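PDB 6SYY: periplasmic cell division protein (SufI) from Aquifex aeolicus, which is a multicopper oxidase that binds four copper ions and probably couples substrate oxidation to the reduction of dioxygen. Local coordinates for residues A[441-447]-A[483-489]; A[413-418]-A[518-522]; A[283-287]-A[379-385]. All blocks are in the same frame, centred on the assembly; numbering follows the deposited sequence. Where two conformers were deposited one is given.

How the interactions relate
From the N terminus, the corner of strand 282-290 at 283-287 comes first; interaction 3 closes when the loop 379-385 lies against it, bringing the middle cupredoxin-like part of the chain together with the segment that leads into the C-terminal one. The other two contacts belong to that last domain, and both open only after interaction 3 has closed. Interaction 2 opens at 413-418 and closes only at 518-522, close to the C terminus; within its span, interaction 1 pairs 441-447 with 483-489. The two are about 19 Å apart between centres and do not touch. The centre of interaction 3 lies about 38 Å from that of interaction 2, on the opposite side of the chain's centre.

Interaction 1 of 3, residues A[441-447]-A[483-489]; sequences IEYVNNT and VAPMETV
Two neighbouring antiparallel strands of the C-terminal cupredoxin domain, 437-445 and 488-495, meet here where the first ends and the second begins. Y443 and V489 form a hydrogen-bonded pair (CA-CA 5.3 Å), V444 and T488 a non-hydrogen-bonded pair (CA-CA 4.6 Å). Backbone bonds run from Y443 N to V489 O (2.9 Å), from V489 N to Y443 O (3.0 Å) and from N445 N to E487 O (3.1 Å). A CA-H...O contact, T488 CA to Y443 O at 3.2 Å, adds to the ladder. Ahead of the second strand, A484-E487 make a type II turn, closed by E487 N to A484 O (3.0 Å), with M486 at positive phi.

The apolar part is small, V483 CG2 lying 4.0 Å from Y443 CB.

The side-chain polar bonds centre on N445 (chi1 t). Its ND2 donates to V483 O (3.2 Å) and weakly to A484 O (3.1 Å), joining the strand end to the turn. T447 OG1 is hydrogen-bonded to H451 NE2, H451 being a ligand of the copper held with C509 and H514, so the loop borders that site. N445 OD1 accepts from T447 N (2.9 Å), an Asx turn, and from T447 OG1 at 2.6 Å.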
ATOM      1  N   ILE A 441      -3.993  19.619  -5.035  1.00 27.45           N
ATOM      2  CA  ILE A 441      -4.395  18.784  -6.155  1.00 26.79           C
ATOM      3  C   ILE A 441      -5.874  18.471  -6.006  1.00 41.56           C
ATOM      4  O   ILE A 441      -6.341  18.120  -4.915  1.00 37.40           O
ATOM      5  CB  ILE A 441      -3.550  17.504  -6.235  1.00 29.93           C
ATOM      6  CG1 ILE A 441      -2.103  17.856  -6.580  1.00 30.04           C
ATOM      7  CG2 ILE A 441      -4.120  16.551  -7.271  1.00 26.86           C
ATOM      8  CD1 ILE A 441      -1.232  16.645  -6.842  1.00 38.26           C
ATOM      9  N   GLU A 442      -6.610  18.610  -7.099  1.00 42.01           N
ATOM     10  CA  GLU A 442      -8.061  18.478  -7.116  1.00 31.88           C
ATOM     11  C   GLU A 442      -8.411  17.360  -8.088  1.00 35.10           C
ATOM     12  O   GLU A 442      -8.488  17.583  -9.302  1.00 35.30           O
ATOM     13  CB  GLU A 442      -8.712  19.800  -7.518  1.00 28.21           C
ATOM     14  CG  GLU A 442     -10.220  19.784  -7.510  1.00 68.99           C
ATOM     15  CD  GLU A 442     -10.792  21.148  -7.801  1.00 78.56           C
ATOM     16  OE1 GLU A 442      -9.990  22.091  -7.979  1.00 40.43           O
ATOM     17  OE2 GLU A 442     -12.034  21.274  -7.851  1.00 57.25           O
ATOM     18  N   TYR A 443      -8.601  16.157  -7.559  1.00 22.73           N
ATOM     19  CA  TYR A 443      -9.044  15.041  -8.377  1.00 23.43           C
ATOM     20  C   TYR A 443     -10.531  15.183  -8.666  1.00 32.73           C
ATOM     21  O   TYR A 443     -11.334  15.360  -7.745  1.00 32.23           O
ATOM     22  CB  TYR A 443      -8.769  13.715  -7.676  1.00 28.96           C
ATOM     23  CG  TYR A 443      -7.305  13.361  -7.555  1.00 43.75           C
ATOM     24  CD1 TYR A 443      -6.528  13.156  -8.685  1.00 32.65           C
ATOM     25  CD2 TYR A 443      -6.708  13.206  -6.312  1.00 30.20           C
ATOM     26  CE1 TYR A 443      -5.188  12.821  -8.581  1.00 29.88           C
ATOM     27  CE2 TYR A 443      -5.373  12.869  -6.197  1.00 35.04           C
ATOM     28  CZ  TYR A 443      -4.617  12.678  -7.338  1.00 29.87           C
ATOM     29  OH  TYR A 443      -3.286  12.344  -7.233  1.00 31.85           O
ATOM     30  N   VAL A 444     -10.895  15.114  -9.943  1.00 23.42           N
ATOM     31  CA  VAL A 444     -12.285  15.178 -10.378  1.00 30.94           C
ATOM     32  C   VAL A 444     -12.562  13.918 -11.184  1.00 35.48           C
ATOM     33  O   VAL A 444     -12.109  13.795 -12.328  1.00 42.04           O
ATOM     34  CB  VAL A 444     -12.575  16.436 -11.207  1.00 36.94           C
ATOM     35  CG1 VAL A 444     -14.049  16.501 -11.560  1.00 31.50           C
ATOM     36  CG2 VAL A 444     -12.149  17.687 -10.452  1.00 36.64           C
ATOM     37  N   ASN A 445     -13.313  12.988 -10.598  1.00 30.23           N
ATOM     38  CA  ASN A 445     -13.579  11.689 -11.216  1.00 30.97           C
ATOM     39  C   ASN A 445     -14.884  11.772 -11.999  1.00 33.84           C
ATOM     40  O   ASN A 445     -15.972  11.701 -11.425  1.00 37.44           O
ATOM     41  CB  ASN A 445     -13.637  10.596 -10.155  1.00 31.88           C
ATOM     42  CG  ASN A 445     -13.817   9.211 -10.748  1.00 48.85           C
ATOM     43  OD1 ASN A 445     -13.849   9.040 -11.971  1.00 33.02           O
ATOM     44  ND2 ASN A 445     -13.921   8.206  -9.881  1.00 29.11           N
ATOM     45  N   ASN A 446     -14.777  11.903 -13.322  1.00 29.86           N
ATOM     46  CA  ASN A 446     -15.933  11.902 -14.208  1.00 34.91           C
ATOM     47  C   ASN A 446     -16.203  10.529 -14.813  1.00 49.58           C
ATOM     48  O   ASN A 446     -16.855  10.437 -15.859  1.00 57.74           O
ATOM     49  CB  ASN A 446     -15.749  12.937 -15.319  1.00 48.30           C
ATOM     50  CG  ASN A 446     -15.777  14.361 -14.801  1.00 53.00           C
ATOM     51  OD1 ASN A 446     -16.533  14.687 -13.881  1.00 68.93           O
ATOM     52  ND2 ASN A 446     -14.950  15.218 -15.389  1.00 61.47           N
ATOM     53  N   THR A 447     -15.718   9.462 -14.183  1.00 28.91           N
ATOM     54  CA  THR A 447     -15.930   8.108 -14.674  1.00 34.39           C
ATOM     55  C   THR A 447     -16.874   7.354 -13.749  1.00 30.92           C
ATOM     56  O   THR A 447     -17.230   7.820 -12.662  1.00 40.98           O
ATOM     57  CB  THR A 447     -14.604   7.350 -14.797  1.00 38.95           C
ATOM     58  OG1 THR A 447     -14.131   7.003 -13.491  1.00 30.81           O
ATOM     59  CG2 THR A 447     -13.564   8.209 -15.493  1.00 28.15           C
ATOM     60  N   VAL A 483     -10.977   7.972  -4.622  1.00 29.00           N
ATOM     61  CA  VAL A 483     -11.805   8.949  -5.322  1.00 24.27           C
ATOM     62  C   VAL A 483     -12.979   8.186  -5.920  1.00 48.78           C
ATOM     63  O   VAL A 483     -12.826   7.499  -6.937  1.00 26.89           O
ATOM     64  CB  VAL A 483     -11.025   9.709  -6.398  1.00 26.45           C
ATOM     65  CG1 VAL A 483     -11.907  10.779  -7.031  1.00 27.75           C
ATOM     66  CG2 VAL A 483      -9.767  10.327  -5.796  1.00 20.71           C
ATOM     67  N   ALA A 484     -14.152   8.312  -5.296  1.00 23.22           N
ATOM     68  CA  ALA A 484     -15.327   7.545  -5.685  1.00 31.56           C
ATOM     69  C   ALA A 484     -15.895   8.060  -7.007  1.00 24.78           C
ATOM     70  O   ALA A 484     -15.572   9.169  -7.436  1.00 25.85           O
ATOM     71  CB  ALA A 484     -16.389   7.625  -4.590  1.00 28.94           C
ATOM     72  N   PRO A 485     -16.738   7.268  -7.675  1.00 48.19           N
ATOM     73  CA  PRO A 485     -17.367   7.743  -8.914  1.00 39.47           C
ATOM     74  C   PRO A 485     -18.076   9.069  -8.702  1.00 33.33           C
ATOM     75  O   PRO A 485     -18.789   9.260  -7.716  1.00 37.98           O
ATOM     76  CB  PRO A 485     -18.358   6.626  -9.258  1.00 34.04           C
ATOM     77  CG  PRO A 485     -17.761   5.415  -8.667  1.00 32.66           C
ATOM     78  CD  PRO A 485     -17.093   5.865  -7.395  1.00 28.86           C
ATOM     79  N   MET A 486     -17.854   9.998  -9.632  1.00 47.89           N
ATOM     80  CA  MET A 486     -18.483  11.318  -9.628  1.00 75.20           C
ATOM     81  C   MET A 486     -18.121  12.133  -8.386  1.00 27.55           C
ATOM     82  O   MET A 486     -18.850  13.056  -8.012  1.00 37.41           O
ATOM     83  CB  MET A 486     -20.009  11.207  -9.773  1.00 36.35           C
ATOM     84  CG  MET A 486     -20.456  10.398 -10.991  1.00 43.65           C
ATOM     85  SD  MET A 486     -19.688  10.952 -12.536  1.00 80.64           S
ATOM     86  CE  MET A 486     -20.392   9.800 -13.716  1.00 50.61           C
ATOM     87  N   GLU A 487     -17.002  11.817  -7.739  1.00 41.45           N
ATOM     88  CA  GLU A 487     -16.552  12.532  -6.554  1.00 25.90           C
ATOM     89  C   GLU A 487     -15.381  13.444  -6.891  1.00 32.05           C
ATOM     90  O   GLU A 487     -14.577  13.151  -7.780  1.00 37.13           O
ATOM     91  CB  GLU A 487     -16.140  11.559  -5.439  1.00 26.93           C
ATOM     92  CG  GLU A 487     -15.587  12.235  -4.190  1.00 24.83           C
ATOM     93  CD  GLU A 487     -15.341  11.265  -3.049  1.00 46.61           C
ATOM     94  OE1 GLU A 487     -15.737  11.577  -1.907  1.00 35.22           O
ATOM     95  OE2 GLU A 487     -14.751  10.193  -3.294  1.00 28.76           O
ATOM     96  N   THR A 488     -15.301  14.563  -6.178  1.00 37.07           N
ATOM     97  CA  THR A 488     -14.149  15.450  -6.213  1.00 29.68           C
ATOM     98  C   THR A 488     -13.476  15.414  -4.847  1.00 39.82           C
ATOM     99  O   THR A 488     -14.152  15.502  -3.816  1.00 35.26           O
ATOM    100  CB  THR A 488     -14.559  16.880  -6.581  1.00 31.55           C
ATOM    101  OG1 THR A 488     -15.071  16.906  -7.921  1.00 33.21           O
ATOM    102  CG2 THR A 488     -13.368  17.826  -6.479  1.00 32.61           C
ATOM    103  N   VAL A 489     -12.156  15.256  -4.843  1.00 36.14           N
ATOM    104  CA  VAL A 489     -11.357  15.222  -3.624  1.00 32.47           C
ATOM    105  C   VAL A 489     -10.247  16.255  -3.761  1.00 58.80           C
ATOM    106  O   VAL A 489      -9.630  16.373  -4.826  1.00 46.83           O
ATOM    107  CB  VAL A 489     -10.774  13.815  -3.369  1.00 22.62           C
ATOM    108  CG1 VAL A 489      -9.966  13.781  -2.078  1.00 24.07           C
ATOM    109  CG2 VAL A 489     -11.891  12.782  -3.323  1.00 32.78           C
TER

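Interaction 2 of 3, residues A[413-418]-A[518-522]; sequences TWEDGY and GMMVN
W414 lays its indole against the M520 side chain: M520 SD sits 4.3 Å from the centroid of the W414 six-membered ring, a Met-aromatic contact, and M520 CE 3.9 Å from that of the five-membered ring, a CH-pi contact, both over the face. M520 has chi1 and chi2 t and chi3 p; W414 has chi1 t and chi2 -111°. At the ring edge W414 CH2 reaches N522 OD1 at 3.2 Å, the N522 amide being hydrogen-bonded to H131 and Y133. A second CH-pi contact follows, V521 CG1 standing 4.1 Å from the Y418 ring centroid; the Y418 hydroxyl is bonded to E412.

One backbone bond joins the segments, W414 N to G518 O (2.8 Å), with their CA atoms 4.6 Å apart. T413-D416 form a type I turn, held by D416 N to T413 O (3.0 Å) and by T413 N to D416 OD2 (2.6 Å). G518, at positive phi, is the C-prime residue of the Schellman motif ending helix 512-516; a CB there would come within 3.3 Å of T413 CB. M520 then enters strand 520-525 beside H508 and H161, so this packing of loop on strand borders the trinuclear copper site of a multicopper oxidase.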
ATOM      1  N   THR A 413      -3.009   9.661 -21.486  1.00 35.21           N
ATOM      2  CA  THR A 413      -2.532   8.415 -20.908  1.00 21.42           C
ATOM      3  C   THR A 413      -1.012   8.389 -20.989  1.00 30.58           C
ATOM      4  O   THR A 413      -0.380   9.278 -21.567  1.00 28.14           O
ATOM      5  CB  THR A 413      -3.114   7.183 -21.619  1.00 35.54           C
ATOM      6  OG1 THR A 413      -2.496   7.028 -22.904  1.00 33.79           O
ATOM      7  CG2 THR A 413      -4.623   7.313 -21.789  1.00 28.38           C
ATOM      8  N   TRP A 414      -0.433   7.350 -20.387  1.00 26.96           N
ATOM      9  CA  TRP A 414       1.012   7.168 -20.443  1.00 23.85           C
ATOM     10  C   TRP A 414       1.500   7.146 -21.887  1.00 27.25           C
ATOM     11  O   TRP A 414       2.534   7.739 -22.213  1.00 26.40           O
ATOM     12  CB  TRP A 414       1.392   5.879 -19.709  1.00 20.62           C
ATOM     13  CG  TRP A 414       2.868   5.686 -19.484  1.00 27.74           C
ATOM     14  CD1 TRP A 414       3.670   4.749 -20.068  1.00 24.10           C
ATOM     15  CD2 TRP A 414       3.713   6.441 -18.603  1.00 30.04           C
ATOM     16  NE1 TRP A 414       4.960   4.874 -19.609  1.00 28.20           N
ATOM     17  CE2 TRP A 414       5.013   5.907 -18.711  1.00 33.26           C
ATOM     18  CE3 TRP A 414       3.496   7.519 -17.737  1.00 37.47           C
ATOM     19  CZ2 TRP A 414       6.092   6.413 -17.985  1.00 33.88           C
ATOM     20  CZ3 TRP A 414       4.571   8.024 -17.018  1.00 28.05           C
ATOM     21  CH2 TRP A 414       5.852   7.470 -17.146  1.00 28.87           C
ATOM     22  N   GLU A 415       0.741   6.504 -22.774  1.00 31.09           N
ATOM     23  CA  GLU A 415       1.121   6.378 -24.176  1.00 27.31           C
ATOM     24  C   GLU A 415       1.007   7.686 -24.946  1.00 36.56           C
ATOM     25  O   GLU A 415       1.253   7.687 -26.158  1.00 39.70           O
ATOM     26  CB  GLU A 415       0.263   5.303 -24.850  1.00 37.98           C
ATOM     27  CG  GLU A 415      -0.294   4.248 -23.896  1.00 54.96           C
ATOM     28  CD  GLU A 415       0.790   3.450 -23.192  1.00 91.21           C
ATOM     29  OE1 GLU A 415       1.892   3.305 -23.763  1.00 73.47           O
ATOM     30  OE2 GLU A 415       0.541   2.970 -22.064  1.00100.13           O
ATOM     31  N   ASP A 416       0.643   8.783 -24.293  1.00 37.87           N
ATOM     32  CA  ASP A 416       0.504  10.088 -24.943  1.00 32.30           C
ATOM     33  C   ASP A 416       1.744  10.950 -24.729  1.00 35.85           C
ATOM     34  O   ASP A 416       1.659  12.096 -24.294  1.00 52.91           O
ATOM     35  CB  ASP A 416      -0.747  10.796 -24.434  1.00 34.31           C
ATOM     36  CG  ASP A 416      -2.025  10.163 -24.946  1.00 28.24           C
ATOM     37  OD1 ASP A 416      -2.184  10.043 -26.179  1.00 39.07           O
ATOM     38  OD2 ASP A 416      -2.870   9.776 -24.116  1.00 36.71           O
ATOM     39  N   GLY A 417       2.920  10.399 -25.027  1.00 34.05           N
ATOM     40  CA  GLY A 417       4.161  11.140 -24.966  1.00 48.10           C
ATOM     41  C   GLY A 417       5.042  10.826 -23.777  1.00 32.24           C
ATOM     42  O   GLY A 417       6.208  11.237 -23.769  1.00 51.13           O
ATOM     43  N   TYR A 418       4.525  10.112 -22.778  1.00 27.85           N
ATOM     44  CA  TYR A 418       5.298   9.805 -21.581  1.00 30.65           C
ATOM     45  C   TYR A 418       6.119   8.526 -21.704  1.00 33.58           C
ATOM     46  O   TYR A 418       7.152   8.397 -21.039  1.00 30.31           O
ATOM     47  CB  TYR A 418       4.367   9.670 -20.369  1.00 29.53           C
ATOM     48  CG  TYR A 418       3.561  10.906 -20.043  1.00 29.91           C
ATOM     49  CD1 TYR A 418       2.297  11.105 -20.591  1.00 26.23           C
ATOM     50  CD2 TYR A 418       4.057  11.870 -19.176  1.00 32.29           C
ATOM     51  CE1 TYR A 418       1.561  12.235 -20.290  1.00 35.66           C
ATOM     52  CE2 TYR A 418       3.328  13.002 -18.869  1.00 27.69           C
ATOM     53  CZ  TYR A 418       2.083  13.180 -19.426  1.00 29.53           C
ATOM     54  OH  TYR A 418       1.363  14.311 -19.118  1.00 36.24           O
ATOM     55  N   GLY A 518      -2.375   2.541 -18.758  1.00 31.69           N
ATOM     56  CA  GLY A 518      -1.910   3.876 -19.080  1.00 42.39           C
ATOM     57  C   GLY A 518      -2.387   4.996 -18.180  1.00 33.13           C
ATOM     58  O   GLY A 518      -2.065   6.155 -18.458  1.00 30.66           O
ATOM     59  N   MET A 519      -3.138   4.716 -17.119  1.00 31.03           N
ATOM     60  CA  MET A 519      -3.593   5.744 -16.193  0.59 27.84           C
ATOM     61  C   MET A 519      -2.438   6.199 -15.315  1.00 22.25           C
ATOM     62  O   MET A 519      -2.441   5.960 -14.106  1.00 30.00           O
ATOM     63  CB  MET A 519      -4.748   5.206 -15.348  0.59 24.12           C
ATOM     64  CG  MET A 519      -5.578   6.279 -14.682  0.59 27.69           C
ATOM     65  SD  MET A 519      -7.186   5.679 -14.136  0.59 24.92           S
ATOM     66  CE  MET A 519      -7.917   7.212 -13.558  0.59 21.55           C
ATOM     67  N   MET A 520      -1.453   6.861 -15.918  1.00 26.75           N
ATOM     68  CA  MET A 520      -0.202   7.188 -15.249  1.00 35.02           C
ATOM     69  C   MET A 520       0.474   8.311 -16.021  1.00 36.94           C
ATOM     70  O   MET A 520       0.520   8.270 -17.254  1.00 27.98           O
ATOM     71  CB  MET A 520       0.691   5.938 -15.185  1.00 21.39           C
ATOM     72  CG  MET A 520       2.141   6.171 -14.846  1.00 58.65           C
ATOM     73  SD  MET A 520       3.023   4.597 -14.742  1.00 50.48           S
ATOM     74  CE  MET A 520       2.416   3.745 -16.195  1.00 30.28           C
ATOM     75  N   VAL A 521       0.967   9.322 -15.303  1.00 25.18           N
ATOM     76  CA  VAL A 521       1.696  10.439 -15.898  1.00 30.01           C
ATOM     77  C   VAL A 521       2.892  10.771 -15.014  1.00 31.14           C
ATOM     78  O   VAL A 521       2.996  10.322 -13.872  1.00 28.14           O
ATOM     79  CB  VAL A 521       0.820  11.701 -16.078  1.00 37.44           C
ATOM     80  CG1 VAL A 521      -0.284  11.464 -17.090  1.00 22.03           C
ATOM     81  CG2 VAL A 521       0.249  12.147 -14.740  1.00 20.98           C
ATOM     82  N   ASN A 522       3.799  11.573 -15.562  1.00 22.26           N
ATOM     83  CA  ASN A 522       4.868  12.178 -14.783  1.00 26.86           C
ATOM     84  C   ASN A 522       4.452  13.573 -14.339  1.00 37.79           C
ATOM     85  O   ASN A 522       3.665  14.250 -15.005  1.00 24.30           O
ATOM     86  CB  ASN A 522       6.167  12.298 -15.589  1.00 26.59           C
ATOM     87  CG  ASN A 522       6.722  10.962 -16.046  1.00 46.19           C
ATOM     88  OD1 ASN A 522       6.701   9.974 -15.316  1.00 22.30           O
ATOM     89  ND2 ASN A 522       7.243  10.935 -17.267  1.00 24.08           N
TER

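Interaction 3 of 3, residues A[283-287]-A[379-385]; sequences LLDTP and PQRLSEV
D285 O is the main acceptor between the two segments, taking a short, nearly straight hydrogen bond from L382 N (2.7 Å, 173°) and a weak, long one from S383 N (3.5 Å). S383 OG (chi1 p) donates to L284 O at 2.8 Å. Two CA-H...O contacts add to these, D285 CA to S383 O at 3.3 Å and R381 CA to D285 O at 3.5 Å. R152 binds L283 O and, weakly, S383 OG.

Strand 282-290 turns a corner at D285 and T286, and the loop 379-385, without regular secondary structure, follows the bend: the closest CA atoms are D285 with S383 (4.8 Å) and T286 with R381 (4.6 Å).

L382 (chi1 m, chi2 t) points into the corner, its CD1 3.7 Å from P287 CD and its CB 4.3 Å from L283 CB. L188 of helix 183-192 and I277 of strand 270-279 also touch L382, placing the contact between that helix and the middle domain's sheet, away from the copper sites.

All three hydrogen bonds between the segments end on main-chain carbonyls of 283-287, so on that side the polar fit rests on the path of the backbone rather than on side-chain identity.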
ATOM      1  N   LEU A 283       1.964   7.640  11.571  1.00 32.18           N
ATOM      2  CA  LEU A 283       0.998   7.703  12.659  1.00 35.78           C
ATOM      3  C   LEU A 283       0.126   8.944  12.546  1.00 32.59           C
ATOM      4  O   LEU A 283       0.590  10.009  12.130  1.00 26.89           O
ATOM      5  CB  LEU A 283       1.720   7.703  14.008  1.00 19.90           C
ATOM      6  CG  LEU A 283       2.478   6.430  14.396  1.00 25.06           C
ATOM      7  CD1 LEU A 283       3.527   6.725  15.460  1.00 20.45           C
ATOM      8  CD2 LEU A 283       1.519   5.344  14.874  1.00 19.41           C
ATOM      9  N   LEU A 284      -1.145   8.800  12.921  1.00 25.47           N
ATOM     10  CA  LEU A 284      -2.002   9.956  13.131  1.00 37.14           C
ATOM     11  C   LEU A 284      -1.588  10.685  14.409  1.00 22.26           C
ATOM     12  O   LEU A 284      -0.715  10.240  15.158  1.00 26.61           O
ATOM     13  CB  LEU A 284      -3.469   9.535  13.222  1.00 20.63           C
ATOM     14  CG  LEU A 284      -4.040   8.794  12.018  1.00 37.28           C
ATOM     15  CD1 LEU A 284      -5.495   8.453  12.254  1.00 20.37           C
ATOM     16  CD2 LEU A 284      -3.891   9.627  10.766  1.00 24.11           C
ATOM     17  N   ASP A 285      -2.231  11.824  14.661  1.00 22.21           N
ATOM     18  CA  ASP A 285      -1.920  12.571  15.874  1.00 30.19           C
ATOM     19  C   ASP A 285      -2.437  11.845  17.113  1.00 37.65           C
ATOM     20  O   ASP A 285      -1.729  11.742  18.123  1.00 26.22           O
ATOM     21  CB  ASP A 285      -2.492  13.988  15.781  1.00 24.26           C
ATOM     22  CG  ASP A 285      -3.995  14.001  15.536  1.00 46.87           C
ATOM     23  OD1 ASP A 285      -4.492  13.115  14.809  1.00 67.78           O
ATOM     24  OD2 ASP A 285      -4.681  14.897  16.073  1.00 55.21           O
ATOM     25  N   THR A 286      -3.659  11.332  17.055  1.00 31.35           N
ATOM     26  CA  THR A 286      -4.294  10.611  18.148  1.00 28.45           C
ATOM     27  C   THR A 286      -5.013   9.405  17.569  1.00 23.97           C
ATOM     28  O   THR A 286      -5.311   9.372  16.371  1.00 34.06           O
ATOM     29  CB  THR A 286      -5.309  11.479  18.904  1.00 32.20           C
ATOM     30  OG1 THR A 286      -6.414  11.768  18.039  1.00 40.25           O
ATOM     31  CG2 THR A 286      -4.679  12.780  19.386  1.00 25.72           C
ATOM     32  N   PRO A 287      -5.304   8.396  18.390  1.00 31.43           N
ATOM     33  CA  PRO A 287      -6.115   7.273  17.902  1.00 26.19           C
ATOM     34  C   PRO A 287      -7.521   7.729  17.534  1.00 30.62           C
ATOM     35  O   PRO A 287      -8.096   8.610  18.174  1.00 37.82           O
ATOM     36  CB  PRO A 287      -6.129   6.300  19.088  1.00 26.32           C
ATOM     37  CG  PRO A 287      -4.918   6.656  19.881  1.00 31.16           C
ATOM     38  CD  PRO A 287      -4.763   8.139  19.737  1.00 33.09           C
ATOM     39  N   PRO A 379      -2.626   5.089  24.097  1.00 40.06           N
ATOM     40  CA  PRO A 379      -2.170   6.428  24.481  1.00 57.71           C
ATOM     41  C   PRO A 379      -3.067   7.511  23.905  1.00 45.71           C
ATOM     42  O   PRO A 379      -3.752   7.326  22.899  1.00 44.94           O
ATOM     43  CB  PRO A 379      -0.756   6.511  23.891  1.00 37.24           C
ATOM     44  CG  PRO A 379      -0.381   5.095  23.557  1.00 39.28           C
ATOM     45  CD  PRO A 379      -1.672   4.426  23.197  1.00 44.65           C
ATOM     46  N   GLN A 380      -3.054   8.663  24.576  1.00 56.95           N
ATOM     47  CA  GLN A 380      -3.843   9.794  24.103  1.00 38.13           C
ATOM     48  C   GLN A 380      -3.267  10.367  22.812  1.00 50.70           C
ATOM     49  O   GLN A 380      -4.020  10.741  21.904  1.00 48.14           O
ATOM     50  CB  GLN A 380      -3.915  10.870  25.186  1.00 42.59           C
ATOM     51  CG  GLN A 380      -4.566  10.417  26.483  1.00 69.14           C
ATOM     52  CD  GLN A 380      -6.080  10.361  26.393  1.00 81.54           C
ATOM     53  OE1 GLN A 380      -6.666  10.694  25.361  1.00 98.66           O
ATOM     54  NE2 GLN A 380      -6.723   9.945  27.480  1.00 83.68           N
ATOM     55  N   ARG A 381      -1.942  10.438  22.705  1.00 34.46           N
ATOM     56  CA  ARG A 381      -1.277  11.029  21.552  1.00 37.15           C
ATOM     57  C   ARG A 381      -0.309  10.032  20.927  1.00 40.93           C
ATOM     58  O   ARG A 381       0.338   9.252  21.631  1.00 43.79           O
ATOM     59  CB  ARG A 381      -0.546  12.321  21.943  1.00 35.81           C
ATOM     60  CG  ARG A 381      -1.423  13.570  21.817  1.00 94.27           C
ATOM     61  CD  ARG A 381      -0.964  14.706  22.723  1.00 98.35           C
ATOM     62  NE  ARG A 381      -1.170  14.397  24.136  1.00 95.06           N
ATOM     63  CZ  ARG A 381      -0.965  15.256  25.129  1.00 93.86           C
ATOM     64  NH1 ARG A 381      -0.551  16.490  24.869  1.00 87.49           N
ATOM     65  NH2 ARG A 381      -1.178  14.883  26.384  1.00 95.74           N
ATOM     66  N   LEU A 382      -0.224  10.062  19.599  1.00 27.92           N
ATOM     67  CA  LEU A 382       0.616   9.156  18.824  1.00 23.39           C
ATOM     68  C   LEU A 382       1.806   9.838  18.171  1.00 23.43           C
ATOM     69  O   LEU A 382       2.895   9.261  18.135  1.00 35.33           O
ATOM     70  CB  LEU A 382      -0.215   8.472  17.732  1.00 25.97           C
ATOM     71  CG  LEU A 382      -1.372   7.587  18.186  1.00 24.71           C
ATOM     72  CD1 LEU A 382      -2.313   7.300  17.029  1.00 24.40           C
ATOM     73  CD2 LEU A 382      -0.831   6.295  18.775  1.00 21.78           C
ATOM     74  N   SER A 383       1.625  11.047  17.650  1.00 29.96           N
ATOM     75  CA  SER A 383       2.674  11.744  16.911  1.00 28.88           C
ATOM     76  C   SER A 383       2.190  13.156  16.617  1.00 32.71           C
ATOM     77  O   SER A 383       1.069  13.539  16.967  1.00 31.10           O
ATOM     78  CB  SER A 383       3.023  11.019  15.613  1.00 21.33           C
ATOM     79  OG  SER A 383       1.946  11.121  14.698  1.00 26.05           O
ATOM     80  N   GLU A 384       3.048  13.926  15.959  1.00 31.04           N
ATOM     81  CA  GLU A 384       2.701  15.256  15.483  1.00 33.35           C
ATOM     82  C   GLU A 384       2.493  15.192  13.978  1.00 33.36           C
ATOM     83  O   GLU A 384       3.408  14.823  13.236  1.00 52.90           O
ATOM     84  CB  GLU A 384       3.789  16.269  15.835  1.00 35.65           C
ATOM     85  CG  GLU A 384       3.983  16.460  17.329  1.00112.78           C
ATOM     86  CD  GLU A 384       2.725  16.955  18.020  1.00133.08           C
ATOM     87  OE1 GLU A 384       1.974  17.735  17.395  1.00134.47           O
ATOM     88  OE2 GLU A 384       2.484  16.561  19.183  1.00 93.62           O
ATOM     89  N   VAL A 385       1.287  15.521  13.539  1.00 41.84           N
ATOM     90  CA  VAL A 385       0.979  15.688  12.126  1.00 30.02           C
ATOM     91  C   VAL A 385       0.762  17.180  11.915  1.00 39.67           C
ATOM     92  O   VAL A 385      -0.278  17.729  12.294  1.00 44.46           O
ATOM     93  CB  VAL A 385      -0.245  14.874  11.699  1.00 30.20           C
ATOM     94  CG1 VAL A 385      -0.477  15.027  10.205  1.00 27.14           C
ATOM     95  CG2 VAL A 385      -0.067  13.416  12.076  1.00 28.50           C
TER